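Local coordinates for PvdO (Pseudomonas aeruginosa, PDB 5HHA), which is a calcium-binding periplasmic protein of the formylglycine-generating-enzyme family that takes part in chromophore maturation and may act as an oxidase, at residues G87-Y92 with K135-W140; R81-A86 with G279-R284; G60-E65 with P258-S263; F50-P55 with E156-A161. All blocks are in the same frame, centred on the assembly; numbering follows the deposited sequence.

Contact 1 (G87-Y92 with K135-W140); sequences GELDAY and KNYAAW
Tyr92 enters the angle between Tyr137 and Trp140, and following it outward from the backbone shows how one ring can join two helices. Its CB lies at the edge of the Tyr137 ring, 3.6 Å from Tyr137 CD1, and also faces the six-membered ring of Trp140. With CG roughly opposite the backbone N (chi1 155°), the ring is sent in between the two aromatic neighbours. CD1 of Tyr92 then reaches 3.6 Å from Trp140 CD2, over the indole face but toward its rim. CE1 passes on to Trp140 CB and to the backbone of Tyr137, whose CA sits over one face of the Tyr92 ring in a CH-pi contact. The hydroxyl at the end, Tyr92 OH, meets Asn136 CB at 3.4 Å.

Two offset edge-to-face pairs result. Tyr137 turns its edge to the face of Tyr92, their planes 83° apart, while Tyr92 turns its own edge to the face of Trp140 at 62°. Tyr92 CA adds a second CH-pi contact, 3.9 Å from the centroid of the indole six-membered ring.

No direct hydrogen bond joins segments 87-92 and 135-140. A water bridges them instead, donating to Glu88 O at 2.8 Å and accepting from Tyr137 OH at 2.7 Å. The carboxylate of Glu88 turns elsewhere, to the backbone N of Thr85.

The chemistry is thus that of an aromatic cluster between helices that cross steeply, in which ring edges, ring faces and CA-H groups carry the contact and one water links the phenol of Tyr137 to the carbonyl of Glu88.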
# COMPACT_ATOMS: atom_id res chain seq x y z
N GLY A 87 8.13 13.11 -4.07
CA GLY A 87 8.42 14.42 -3.52
C GLY A 87 8.31 14.43 -2.02
O GLY A 87 9.07 15.13 -1.33
N GLU A 88 7.38 13.66 -1.48
CA GLU A 88 7.24 13.58 -0.03
C GLU A 88 8.45 12.90 0.58
O GLU A 88 8.97 13.34 1.62
CB GLU A 88 5.94 12.87 0.34
CG GLU A 88 4.75 13.78 0.13
CD GLU A 88 3.41 13.08 -0.06
OE1 GLU A 88 3.31 11.83 0.04
OE2 GLU A 88 2.42 13.82 -0.28
N LEU A 89 8.91 11.83 -0.05
CA LEU A 89 10.12 11.17 0.43
C LEU A 89 11.33 12.10 0.31
O LEU A 89 12.17 12.15 1.22
CB LEU A 89 10.34 9.85 -0.31
CG LEU A 89 11.52 8.99 0.19
CD1 LEU A 89 11.24 8.45 1.58
CD2 LEU A 89 11.80 7.86 -0.80
N ASP A 90 11.39 12.85 -0.78
CA ASP A 90 12.52 13.75 -0.99
C ASP A 90 12.57 14.80 0.11
O ASP A 90 13.64 15.21 0.53
CB ASP A 90 12.43 14.41 -2.36
CG ASP A 90 12.97 13.55 -3.48
OD1 ASP A 90 13.68 12.57 -3.22
OD2 ASP A 90 12.69 13.90 -4.64
N ALA A 91 11.42 15.25 0.59
CA ALA A 91 11.39 16.23 1.67
C ALA A 91 12.03 15.66 2.95
O ALA A 91 12.77 16.35 3.68
CB ALA A 91 9.96 16.69 1.93
N TYR A 92 11.75 14.41 3.24
CA TYR A 92 12.39 13.73 4.35
C TYR A 92 13.91 13.59 4.15
O TYR A 92 14.68 13.82 5.08
CB TYR A 92 11.72 12.36 4.51
CG TYR A 92 12.55 11.28 5.16
CD1 TYR A 92 12.73 11.24 6.54
CD2 TYR A 92 13.09 10.24 4.41
CE1 TYR A 92 13.45 10.24 7.14
CE2 TYR A 92 13.83 9.23 5.02
CZ TYR A 92 13.99 9.24 6.39
OH TYR A 92 14.71 8.23 7.01
N LYS A 135 9.85 2.69 8.27
CA LYS A 135 9.75 2.96 9.69
C LYS A 135 10.46 4.27 10.03
O LYS A 135 9.95 5.07 10.84
CB LYS A 135 10.33 1.80 10.51
CG LYS A 135 9.51 0.51 10.36
CD LYS A 135 10.10 -0.66 11.11
CE LYS A 135 10.07 -0.43 12.61
NZ LYS A 135 8.69 -0.53 13.14
N ASN A 136 11.63 4.50 9.44
CA ASN A 136 12.37 5.74 9.70
C ASN A 136 11.62 6.97 9.23
O ASN A 136 11.60 7.99 9.94
CB ASN A 136 13.75 5.71 9.07
CG ASN A 136 14.68 4.75 9.75
OD1 ASN A 136 14.46 4.35 10.88
ND2 ASN A 136 15.75 4.39 9.06
N TYR A 137 10.99 6.89 8.06
CA TYR A 137 10.20 7.99 7.54
C TYR A 137 9.05 8.28 8.51
O TYR A 137 8.78 9.43 8.83
CB TYR A 137 9.64 7.64 6.14
CG TYR A 137 8.69 8.68 5.59
CD1 TYR A 137 9.17 9.85 5.04
CD2 TYR A 137 7.30 8.50 5.64
CE1 TYR A 137 8.32 10.81 4.56
CE2 TYR A 137 6.44 9.44 5.16
CZ TYR A 137 6.95 10.60 4.63
OH TYR A 137 6.06 11.52 4.17
N ALA A 138 8.37 7.24 8.97
CA ALA A 138 7.23 7.43 9.89
C ALA A 138 7.70 8.02 11.23
O ALA A 138 6.98 8.85 11.81
CB ALA A 138 6.49 6.13 10.09
N ALA A 139 8.88 7.65 11.69
CA ALA A 139 9.44 8.24 12.92
C ALA A 139 9.75 9.72 12.73
O ALA A 139 9.44 10.55 13.60
CB ALA A 139 10.67 7.51 13.33
N TRP A 140 10.31 10.07 11.58
CA TRP A 140 10.57 11.46 11.28
C TRP A 140 9.26 12.27 11.22
O TRP A 140 9.16 13.36 11.78
CB TRP A 140 11.34 11.55 9.97
CG TRP A 140 11.51 12.94 9.50
CD1 TRP A 140 12.40 13.87 9.97
CD2 TRP A 140 10.76 13.59 8.47
NE1 TRP A 140 12.25 15.04 9.29
CE2 TRP A 140 11.24 14.90 8.37
CE3 TRP A 140 9.73 13.18 7.61
CZ2 TRP A 140 10.74 15.81 7.45
CZ3 TRP A 140 9.23 14.06 6.72
CH2 TRP A 140 9.74 15.37 6.62
O HOH W 1 7.09 13.98 3.61

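Contact 2 (R81-A86 with G279-R284); sequences RYQVTA and GFRVAR
The Phe280 ring and the Arg281 guanidinium each present a face to segment 81-86. Over one face of Phe280 lies Val84, its CB 4.0 Å from the ring centroid in a CH-pi contact, with CG2 3.5 Å from Phe280 CE2 and CG1 near Phe280 CZ, both methyls on the same side of the ring, toward its rim. Phe280 CG stands between its own backbone N and carbonyl carbon (chi1 65°), a rotation that folds the ring back to Val84 although its CB sets out in the other direction. Tyr137 of helix 131-145 also meets this ring.

One face of the Arg281 guanidinium is overlain by the backbone N of Gln83, toward the rim. At its edge, NH1 gives a weak hydrogen bond to Arg81 O, 3.0 Å long but bent to 135°. NH1 also bonds to Ser80 O, NH2 to Tyr211 O, and NE forms a salt bridge with Glu219. The amide of Gln83 crosses Arg281 and donates from NE2 to the same Glu219 oxygen.

Between the backbones, Val84 N donates a nearly straight bond of 2.9 Å to Phe280 O. A water adds a second bridge, accepting from Phe280 N and lying 2.9 Å from Val84 O, to which it can donate.

The buried arginine therefore spends its N-H groups on backbone carbonyls and one carboxylate. That environment would be expected to keep it charged while it ties the loop before helix 86-96 to strand 278-285.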
# COMPACT_ATOMS: atom_id res chain seq x y z
N ARG A 81 -4.08 8.71 1.71
CA ARG A 81 -5.02 8.37 0.65
C ARG A 81 -4.32 7.94 -0.63
O ARG A 81 -4.91 7.23 -1.47
CB ARG A 81 -6.04 9.50 0.39
CG ARG A 81 -5.51 10.79 -0.16
CD ARG A 81 -6.70 11.68 -0.47
NE ARG A 81 -6.35 12.97 -1.05
CZ ARG A 81 -7.24 13.78 -1.60
NH1 ARG A 81 -8.53 13.45 -1.61
NH2 ARG A 81 -6.84 14.95 -2.12
N TYR A 82 -3.08 8.39 -0.77
CA TYR A 82 -2.18 7.94 -1.83
C TYR A 82 -1.02 7.17 -1.20
O TYR A 82 -0.76 7.29 0.00
CB TYR A 82 -1.57 9.14 -2.55
CG TYR A 82 -2.57 10.14 -3.07
CD1 TYR A 82 -3.51 9.77 -4.01
CD2 TYR A 82 -2.56 11.47 -2.64
CE1 TYR A 82 -4.41 10.68 -4.52
CE2 TYR A 82 -3.47 12.39 -3.15
CZ TYR A 82 -4.39 11.97 -4.06
OH TYR A 82 -5.29 12.88 -4.57
N GLN A 83 -0.32 6.40 -2.01
CA GLN A 83 1.02 6.01 -1.68
C GLN A 83 1.85 7.28 -1.42
O GLN A 83 1.61 8.33 -2.02
CB GLN A 83 1.59 5.19 -2.84
CG GLN A 83 0.97 3.79 -2.93
CD GLN A 83 0.41 3.40 -4.30
OE1 GLN A 83 0.50 4.13 -5.29
NE2 GLN A 83 -0.18 2.20 -4.34
N VAL A 84 2.79 7.18 -0.49
CA VAL A 84 3.67 8.31 -0.22
C VAL A 84 4.43 8.62 -1.50
O VAL A 84 4.88 7.72 -2.19
CB VAL A 84 4.58 8.01 0.95
CG1 VAL A 84 5.65 9.12 1.12
CG2 VAL A 84 3.76 7.88 2.23
N THR A 85 4.54 9.90 -1.84
CA THR A 85 5.09 10.26 -3.14
C THR A 85 6.59 10.46 -3.12
O THR A 85 7.19 10.62 -2.06
CB THR A 85 4.49 11.57 -3.68
OG1 THR A 85 4.93 12.65 -2.84
CG2 THR A 85 2.96 11.53 -3.76
N ALA A 86 7.17 10.45 -4.30
CA ALA A 86 8.59 10.74 -4.45
C ALA A 86 8.96 12.09 -3.85
O ALA A 86 10.00 12.22 -3.20
CB ALA A 86 8.99 10.68 -5.89
N GLY A 279 6.47 0.59 -2.84
CA GLY A 279 6.38 1.86 -2.12
C GLY A 279 5.69 1.61 -0.78
O GLY A 279 5.88 0.56 -0.16
N PHE A 280 4.89 2.58 -0.32
CA PHE A 280 4.30 2.45 1.01
C PHE A 280 3.28 3.51 1.27
O PHE A 280 3.32 4.58 0.65
CB PHE A 280 5.36 2.49 2.11
CG PHE A 280 6.09 3.82 2.21
CD1 PHE A 280 7.12 4.14 1.34
CD2 PHE A 280 5.79 4.72 3.23
CE1 PHE A 280 7.82 5.32 1.46
CE2 PHE A 280 6.48 5.91 3.35
CZ PHE A 280 7.50 6.20 2.48
N ARG A 281 2.36 3.21 2.18
CA ARG A 281 1.52 4.22 2.80
C ARG A 281 1.97 4.36 4.26
O ARG A 281 2.71 3.54 4.79
CB ARG A 281 0.04 3.80 2.75
CG ARG A 281 -0.51 3.73 1.37
CD ARG A 281 -1.96 3.27 1.35
NE ARG A 281 -2.28 2.85 0.01
CZ ARG A 281 -2.86 3.60 -0.92
NH1 ARG A 281 -3.39 4.79 -0.64
NH2 ARG A 281 -2.96 3.13 -2.15
N VAL A 282 1.47 5.42 4.91
CA VAL A 282 1.57 5.54 6.34
C VAL A 282 0.18 5.67 6.94
O VAL A 282 -0.78 6.09 6.29
CB VAL A 282 2.45 6.76 6.78
CG1 VAL A 282 3.91 6.56 6.39
CG2 VAL A 282 1.94 8.08 6.21
N ALA A 283 0.12 5.34 8.22
CA ALA A 283 -1.10 5.46 9.01
C ALA A 283 -0.85 6.42 10.16
O ALA A 283 0.29 6.59 10.58
CB ALA A 283 -1.54 4.11 9.54
N ARG A 284 -1.93 6.97 10.69
CA ARG A 284 -1.85 7.95 11.77
C ARG A 284 -2.99 7.71 12.74
O ARG A 284 -4.15 7.62 12.33
CB ARG A 284 -1.90 9.36 11.16
CG ARG A 284 -2.65 10.43 11.96
CD ARG A 284 -1.71 11.46 12.50
NE ARG A 284 -2.16 12.85 12.35
CZ ARG A 284 -3.14 13.42 13.06
NH1 ARG A 284 -3.85 12.71 13.92
NH2 ARG A 284 -3.43 14.69 12.87
O HOH W 2 5.10 4.85 -2.13

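Contact 3 (G60-E65 with P258-S263); sequences GRQPDE and PIFSRS
Arg262 and Glu65 join two loops through a bidentate, end-on salt bridge, an arrangement that pairs both carboxylate oxygens with the two terminal nitrogens. Arg262 NH1 donates to Glu65 OE1 at 2.9 Å and Arg262 NH2 to Glu65 OE2 at 2.8 Å. Both bonds are nearly straight, both use syn lone pairs, and the two planes lie only 13° apart.

Neither partner is limited to this pair. Glu65 OE2 also accepts from Gln62 N, which comes from above the carboxylate plane, and Glu65 OE1 is probably hydrogen-bonded to Thr54 OG1. On the arginine, a bend at chi3 (-58°) turns NE back to Ile259 O of its own segment, 2.8 Å away and in the guanidinium plane. NH1 has a second salt bridge, to Glu58; two nearby carboxylates would be expected to stabilise the positive charge.

Gly60 O lies over one guanidinium face without bonding to it. It accepts instead from a water and, in the conformer of Gln62 described here, from Gln62 NE2 at 2.9 Å. That water also donates to Ile259 O and accepts from Arg262 NH2, so one molecule bridges the two loops. Beside these polar groups, Gly60 CA packs on Ile259 CD1 at 3.7 Å.

The arrangement is a bidentate arginine-glutamate salt bridge between two loops, in keeping with the loop-rich fold of the formylglycine-generating-enzyme family, where helices and strands form a minor part of the chain.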
# COMPACT_ATOMS: atom_id res chain seq x y z
N GLY A 60 -8.67 -16.26 -9.63
CA GLY A 60 -7.33 -15.83 -9.26
C GLY A 60 -6.92 -16.09 -7.83
O GLY A 60 -5.76 -15.86 -7.52
N ARG A 61 -7.82 -16.56 -6.96
CA ARG A 61 -7.48 -16.67 -5.56
C ARG A 61 -6.31 -17.60 -5.32
O ARG A 61 -6.27 -18.72 -5.84
CB ARG A 61 -8.68 -17.23 -4.75
CG ARG A 61 -8.32 -17.53 -3.28
CD ARG A 61 -9.35 -18.45 -2.65
NE ARG A 61 -9.37 -18.59 -1.21
CZ ARG A 61 -8.69 -19.52 -0.57
NH1 ARG A 61 -7.94 -20.36 -1.25
NH2 ARG A 61 -8.80 -19.62 0.76
N GLN A 62 -5.40 -17.18 -4.45
CA GLN A 62 -4.25 -17.98 -4.09
C GLN A 62 -4.45 -18.62 -2.72
O GLN A 62 -5.23 -18.15 -1.91
CB GLN A 62 -3.01 -17.10 -4.05
CG GLN A 62 -2.85 -16.22 -5.28
CD GLN A 62 -2.41 -17.03 -6.47
OE1 GLN A 62 -1.48 -17.85 -6.38
NE2 GLN A 62 -3.06 -16.84 -7.60
N PRO A 63 -3.74 -19.73 -2.45
CA PRO A 63 -4.06 -20.53 -1.26
C PRO A 63 -3.84 -19.87 0.08
O PRO A 63 -4.46 -20.30 1.06
CB PRO A 63 -3.16 -21.77 -1.44
CG PRO A 63 -2.89 -21.84 -2.88
CD PRO A 63 -2.89 -20.45 -3.42
N ASP A 64 -2.99 -18.84 0.15
CA ASP A 64 -2.76 -18.18 1.43
C ASP A 64 -3.81 -17.15 1.80
O ASP A 64 -3.66 -16.47 2.83
CB ASP A 64 -1.36 -17.54 1.48
CG ASP A 64 -1.12 -16.44 0.45
OD1 ASP A 64 -1.97 -16.22 -0.43
OD2 ASP A 64 -0.06 -15.80 0.56
N GLU A 65 -4.89 -17.03 1.02
CA GLU A 65 -5.91 -16.00 1.24
C GLU A 65 -7.06 -16.49 2.11
O GLU A 65 -8.12 -15.90 2.14
CB GLU A 65 -6.43 -15.50 -0.09
CG GLU A 65 -5.35 -14.80 -0.91
CD GLU A 65 -5.73 -14.51 -2.34
OE1 GLU A 65 -6.91 -14.28 -2.62
OE2 GLU A 65 -4.84 -14.44 -3.21
N PRO A 258 -3.40 -7.79 -13.79
CA PRO A 258 -4.46 -7.38 -12.85
C PRO A 258 -5.06 -8.51 -12.03
O PRO A 258 -5.72 -8.24 -11.04
CB PRO A 258 -5.50 -6.73 -13.75
CG PRO A 258 -5.28 -7.37 -15.10
CD PRO A 258 -3.80 -7.58 -15.20
N ILE A 259 -4.78 -9.77 -12.37
CA ILE A 259 -5.24 -10.88 -11.55
C ILE A 259 -4.64 -10.79 -10.14
O ILE A 259 -5.20 -11.32 -9.19
CB ILE A 259 -4.86 -12.24 -12.25
CG1 ILE A 259 -5.65 -13.42 -11.69
CG2 ILE A 259 -3.39 -12.47 -12.23
CD1 ILE A 259 -7.12 -13.39 -11.98
N PHE A 260 -3.51 -10.07 -9.99
CA PHE A 260 -2.91 -9.88 -8.67
C PHE A 260 -3.31 -8.55 -8.03
O PHE A 260 -2.83 -8.25 -6.93
CB PHE A 260 -1.40 -10.01 -8.76
CG PHE A 260 -0.95 -11.32 -9.32
CD1 PHE A 260 -1.41 -12.51 -8.80
CD2 PHE A 260 -0.06 -11.38 -10.37
CE1 PHE A 260 -1.01 -13.73 -9.33
CE2 PHE A 260 0.35 -12.59 -10.90
CZ PHE A 260 -0.12 -13.77 -10.37
N SER A 261 -4.22 -7.80 -8.65
CA SER A 261 -4.69 -6.54 -8.11
C SER A 261 -5.88 -6.68 -7.18
O SER A 261 -6.31 -5.70 -6.56
CB SER A 261 -5.08 -5.60 -9.25
OG SER A 261 -3.93 -5.09 -9.91
N ARG A 262 -6.40 -7.90 -7.06
CA ARG A 262 -7.58 -8.16 -6.24
C ARG A 262 -7.31 -7.73 -4.80
O ARG A 262 -6.18 -7.88 -4.30
CB ARG A 262 -7.87 -9.66 -6.26
CG ARG A 262 -8.11 -10.24 -7.65
CD ARG A 262 -8.16 -11.77 -7.68
NE ARG A 262 -6.91 -12.31 -7.17
CZ ARG A 262 -6.71 -12.81 -5.96
NH1 ARG A 262 -7.73 -13.09 -5.14
NH2 ARG A 262 -5.50 -13.13 -5.59
N SER A 263 -8.34 -7.27 -4.10
CA SER A 263 -8.17 -6.73 -2.76
C SER A 263 -7.54 -7.71 -1.78
O SER A 263 -6.90 -7.28 -0.81
CB SER A 263 -9.51 -6.28 -2.21
OG SER A 263 -9.99 -5.14 -2.90
O HOH W 3 -3.99 -13.91 -8.01

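Contact 4 (F50-P55 with E156-A161); sequences FTMGTP and EREYGA
Strand 50-52 runs across helix 156-161 at 117°, their axes 9.1 Å apart, and the chain leaves the strand at Gly53, whose positive phi belongs to a conformation that suits a residue without CB. The polar link is made here: Gly53 N donates to Glu158 OE2 at 3.0 Å, nearly straight, on the syn side of the carboxylate and somewhat out of its plane. Glu158 reaches the backbone with an extended chain, CG opposite its own N (chi1 -172°), and crosses Met52 at a slant, with Met52 CG 3.7 Å from Glu158 OE1. Salt bridges with Arg162 through OE2 and with Arg250 through OE1 hold the same carboxylate, and together would be expected to keep it ionised.

In the fold this is a helix laid against a face of the mixed sheet: strand 42-52 pairs with strand 69-73, and Val71 of that neighbour touches both Phe50 and Met52.

Phe50 fills the other half of the contact. Tyr159 CB sits over one face of its ring, 4.0 Å from the centroid in a CH-pi contact, while Glu158 CG comes to the ring edge, 3.9 Å from Phe50 CE2. The two aromatic rings meet obliquely, with planes at 50° and Phe50 CD1 3.5 Å from Tyr159 CD1. Beyond this touch the phenol runs on to the strand itself, where Tyr159 OH is hydrogen-bonded to Pro46 O.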
# COMPACT_ATOMS: atom_id res chain seq x y z
N PHE A 50 -14.74 -5.96 9.08
CA PHE A 50 -14.85 -6.44 7.71
C PHE A 50 -14.38 -7.88 7.62
O PHE A 50 -13.70 -8.35 8.50
CB PHE A 50 -14.06 -5.56 6.72
CG PHE A 50 -12.58 -5.88 6.64
CD1 PHE A 50 -11.72 -5.68 7.72
CD2 PHE A 50 -12.03 -6.37 5.45
CE1 PHE A 50 -10.37 -5.98 7.61
CE2 PHE A 50 -10.69 -6.68 5.35
CZ PHE A 50 -9.86 -6.46 6.43
N THR A 51 -14.72 -8.55 6.53
CA THR A 51 -14.24 -9.89 6.30
C THR A 51 -12.96 -9.83 5.46
O THR A 51 -12.95 -9.28 4.35
CB THR A 51 -15.30 -10.73 5.57
OG1 THR A 51 -16.51 -10.76 6.34
CG2 THR A 51 -14.81 -12.14 5.30
N MET A 52 -11.90 -10.39 6.00
CA MET A 52 -10.59 -10.40 5.37
C MET A 52 -10.32 -11.76 4.76
O MET A 52 -10.66 -12.81 5.35
CB MET A 52 -9.53 -10.08 6.42
CG MET A 52 -8.14 -9.86 5.85
SD MET A 52 -6.99 -9.45 7.18
CE MET A 52 -5.49 -9.12 6.25
N GLY A 53 -9.71 -11.75 3.58
CA GLY A 53 -9.42 -12.96 2.84
C GLY A 53 -10.27 -13.03 1.59
O GLY A 53 -10.95 -12.05 1.22
N THR A 54 -10.28 -14.19 0.96
CA THR A 54 -10.89 -14.37 -0.35
C THR A 54 -11.75 -15.64 -0.39
O THR A 54 -11.27 -16.69 0.02
CB THR A 54 -9.77 -14.45 -1.41
OG1 THR A 54 -8.98 -13.26 -1.34
CG2 THR A 54 -10.32 -14.60 -2.78
N PRO A 55 -12.96 -15.58 -0.92
CA PRO A 55 -13.75 -16.79 -1.11
C PRO A 55 -13.05 -17.82 -2.00
O PRO A 55 -12.38 -17.44 -2.94
CB PRO A 55 -15.04 -16.28 -1.74
CG PRO A 55 -15.11 -14.81 -1.34
CD PRO A 55 -13.68 -14.37 -1.35
N GLU A 156 -5.36 -3.47 8.01
CA GLU A 156 -5.73 -2.09 7.68
C GLU A 156 -5.67 -1.86 6.18
O GLU A 156 -6.50 -1.19 5.60
CB GLU A 156 -4.82 -1.09 8.38
CG GLU A 156 -5.07 -0.96 9.86
CD GLU A 156 -4.00 -0.18 10.61
OE1 GLU A 156 -2.91 0.06 10.06
OE2 GLU A 156 -4.27 0.17 11.78
N ARG A 157 -4.64 -2.43 5.55
CA ARG A 157 -4.46 -2.23 4.12
C ARG A 157 -5.61 -2.89 3.34
O ARG A 157 -6.19 -2.27 2.44
CB ARG A 157 -3.08 -2.73 3.68
CG ARG A 157 -2.50 -2.04 2.45
CD ARG A 157 -3.18 -2.43 1.14
NE ARG A 157 -2.51 -1.79 0.01
CZ ARG A 157 -2.88 -1.94 -1.26
NH1 ARG A 157 -3.79 -2.83 -1.59
NH2 ARG A 157 -2.29 -1.22 -2.19
N GLU A 158 -5.94 -4.13 3.67
CA GLU A 158 -7.06 -4.77 2.95
C GLU A 158 -8.38 -4.04 3.23
O GLU A 158 -9.19 -3.86 2.34
CB GLU A 158 -7.18 -6.25 3.26
CG GLU A 158 -8.23 -6.95 2.35
CD GLU A 158 -8.25 -8.47 2.42
OE1 GLU A 158 -7.17 -9.09 2.39
OE2 GLU A 158 -9.38 -9.01 2.47
N TYR A 159 -8.57 -3.60 4.47
CA TYR A 159 -9.78 -2.85 4.84
C TYR A 159 -9.91 -1.61 3.96
O TYR A 159 -10.97 -1.29 3.43
CB TYR A 159 -9.67 -2.44 6.29
CG TYR A 159 -10.82 -1.68 6.90
CD1 TYR A 159 -12.10 -2.25 6.98
CD2 TYR A 159 -10.62 -0.44 7.51
CE1 TYR A 159 -13.13 -1.58 7.62
CE2 TYR A 159 -11.66 0.24 8.13
CZ TYR A 159 -12.90 -0.36 8.20
OH TYR A 159 -13.98 0.23 8.85
N GLY A 160 -8.81 -0.89 3.83
CA GLY A 160 -8.77 0.35 3.08
C GLY A 160 -8.90 0.15 1.59
O GLY A 160 -9.45 1.01 0.89
N ALA A 161 -8.40 -0.97 1.08
CA ALA A 161 -8.54 -1.31 -0.32
C ALA A 161 -9.99 -1.64 -0.64
O ALA A 161 -10.51 -1.23 -1.68
CB ALA A 161 -7.65 -2.50 -0.69

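The four contacts form two neighbouring pairs within one family domain. Contacts 1 and 2 have centres 10 Å apart and meet where Tyr137 packs on Phe280, Val84 and Val282. Contacts 3 and 4, 12 Å apart, are joined through Thr54, probably hydrogen-bonded to Glu65 (by OG1) and Arg61 (by O). Between the pairs, contacts 2 and 4 reach the same mixed sheet and touch at Ala283 and Glu156, whereas contacts 1 and 3 lie on opposite sides of the chain's centre, with centres about 30 Å apart. Along the chain contact 1 is nested within the loops closed by the other three, which cross one another. Early and late parts of the sequence are interlocked into a single compact domain.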